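Local coordinates for protein diacylglycerol O-acyltransferase (Marinobacter hydrocarbonoclasticus, PDB 6CHJ) that probably transfers an acyl group from acyl-CoA to lipid acceptors, including diacylglycerol to give triacylglycerol, as a member of the wax ester synthase/diacylglycerol acyltransferase family, at residues A336-R339 with Y340-M343. Residues are numbered along the deposited sequence; the frame is centred on the assembly and turned at random.
Sequences AKQR and YRHM
R339 brings its guanidinium over one face of the neighbouring Y340 ring, end-first through NH2, in a cation-pi contact: CZ of R339 stands 4.4 Å from the Y340 ring centroid and only 23° off the ring normal. The two groups are not stacked flat, since their planes are 72° apart; NH2 does the touching, 3.1 Å from CZ of Y340. The R339 chain leaves with CG anti to its backbone N (chi1 -176°), runs alongside the tyrosine and bends at chi3, which brings its end back over the ring. At the ring's edge, in plane, lies SD of M343, which also comes 3.5 Å from the backbone O of R339. R341 and Q338 run side by side, CD of R341 lying 3.7 Å from OE1 of Q338.

The backbone that positions these side chains leaves helix 322-338 through a type I beta turn from Q338 to R341, closed by R341 N donating to Q338 O (2.9 Å).

The Y340 hydroxyl is hydrogen-bonded to the backbone O of V310. A leucine in place of Y340 would probably leave that carbonyl without this partner and the R339 guanidinium without its aromatic face. The turn is a helix-to-helix connection on the surface of the WS/DGAT C-terminal domain, leading from the C-terminal end of helix 322-338 toward helix 345-365, with Y340 packed against I311 of strand 310-314 and against Y351 and T352 of helix 345-365.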
loop_
_atom_site.group_PDB
_atom_site.type_symbol
_atom_site.label_atom_id
_atom_site.label_comp_id
_atom_site.label_asym_id
_atom_site.label_seq_id
_atom_site.Cartn_x
_atom_site.Cartn_y
_atom_site.Cartn_z
ATOM N N ALA B 336 -10.374 -34.654 -19.852
ATOM C CA ALA B 336 -9.356 -34.495 -18.815
ATOM C C ALA B 336 -9.913 -34.808 -17.432
ATOM O O ALA B 336 -9.181 -35.318 -16.570
ATOM C CB ALA B 336 -8.770 -33.084 -18.851
ATOM N N LYS B 337 -11.191 -34.512 -17.198
ATOM C CA LYS B 337 -11.798 -34.901 -15.934
ATOM C C LYS B 337 -11.936 -36.422 -15.842
ATOM O O LYS B 337 -11.787 -36.993 -14.757
ATOM C CB LYS B 337 -13.150 -34.185 -15.772
ATOM C CG LYS B 337 -13.939 -34.489 -14.490
ATOM C CD LYS B 337 -14.631 -35.837 -14.573
ATOM C CE LYS B 337 -15.437 -36.173 -13.351
ATOM N NZ LYS B 337 -16.079 -37.457 -13.681
ATOM N N GLN B 338 -12.210 -37.104 -16.967
ATOM C CA GLN B 338 -12.447 -38.547 -16.917
ATOM C C GLN B 338 -11.195 -39.322 -16.515
ATOM O O GLN B 338 -11.304 -40.421 -15.964
ATOM C CB GLN B 338 -12.984 -39.038 -18.260
ATOM C CG GLN B 338 -14.445 -38.667 -18.511
ATOM C CD GLN B 338 -15.390 -39.182 -17.427
ATOM O OE1 GLN B 338 -15.518 -38.582 -16.356
ATOM N NE2 GLN B 338 -16.059 -40.297 -17.706
ATOM N N ARG B 339 -10.007 -38.760 -16.745
ATOM C CA ARG B 339 -8.761 -39.317 -16.230
ATOM C C ARG B 339 -8.758 -39.326 -14.698
ATOM O O ARG B 339 -7.818 -39.821 -14.070
ATOM C CB ARG B 339 -7.580 -38.516 -16.797
ATOM C CG ARG B 339 -6.174 -39.008 -16.434
ATOM C CD ARG B 339 -5.146 -37.870 -16.515
ATOM N NE ARG B 339 -5.403 -36.796 -15.545
ATOM C CZ ARG B 339 -6.047 -35.656 -15.820
ATOM N NH1 ARG B 339 -6.519 -35.420 -17.041
ATOM N NH2 ARG B 339 -6.231 -34.746 -14.870
ATOM N N TYR B 340 -9.811 -38.784 -14.083
ATOM C CA TYR B 340 -9.993 -38.828 -12.637
ATOM C C TYR B 340 -11.079 -39.795 -12.194
ATOM O O TYR B 340 -11.263 -39.973 -10.984
ATOM C CB TYR B 340 -10.343 -37.433 -12.093
ATOM C CG TYR B 340 -9.179 -36.485 -12.029
ATOM C CD1 TYR B 340 -7.885 -36.962 -11.912
ATOM C CD2 TYR B 340 -9.374 -35.115 -12.089
ATOM C CE1 TYR B 340 -6.814 -36.104 -11.853
ATOM C CE2 TYR B 340 -8.310 -34.249 -12.028
ATOM C CZ TYR B 340 -7.031 -34.748 -11.908
ATOM O OH TYR B 340 -5.957 -33.891 -11.846
ATOM N N ARG B 341 -11.815 -40.399 -13.131
ATOM C CA ARG B 341 -12.936 -41.259 -12.764
ATOM C C ARG B 341 -12.493 -42.377 -11.826
ATOM O O ARG B 341 -13.112 -42.611 -10.779
ATOM C CB ARG B 341 -13.582 -41.840 -14.022
ATOM C CG ARG B 341 -14.962 -42.436 -13.803
ATOM C CD ARG B 341 -16.054 -41.406 -14.077
ATOM N NE ARG B 341 -16.342 -40.572 -12.909
ATOM C CZ ARG B 341 -17.416 -39.795 -12.796
ATOM N NH1 ARG B 341 -18.295 -39.724 -13.790
ATOM N NH2 ARG B 341 -17.600 -39.069 -11.700
ATOM N N HIS B 342 -11.411 -43.063 -12.171
ATOM C CA HIS B 342 -10.956 -44.237 -11.426
ATOM C C HIS B 342 -9.803 -43.891 -10.497
ATOM O O HIS B 342 -8.745 -44.526 -10.532
ATOM C CB HIS B 342 -10.559 -45.349 -12.392
ATOM C CG HIS B 342 -11.689 -45.854 -13.239
ATOM N ND1 HIS B 342 -12.921 -45.237 -13.291
ATOM C CD2 HIS B 342 -11.768 -46.922 -14.070
ATOM C CE1 HIS B 342 -13.710 -45.902 -14.116
ATOM N NE2 HIS B 342 -13.034 -46.929 -14.603
ATOM N N MET B 343 -9.995 -42.874 -9.652
ATOM C CA MET B 343 -8.955 -42.419 -8.739
ATOM C C MET B 343 -9.569 -42.004 -7.412
ATOM O O MET B 343 -10.587 -41.310 -7.377
ATOM C CB MET B 343 -8.158 -41.246 -9.324
ATOM C CG MET B 343 -7.164 -41.654 -10.398
ATOM S SD MET B 343 -6.178 -40.271 -10.999
ATOM C CE MET B 343 -5.071 -40.023 -9.628
#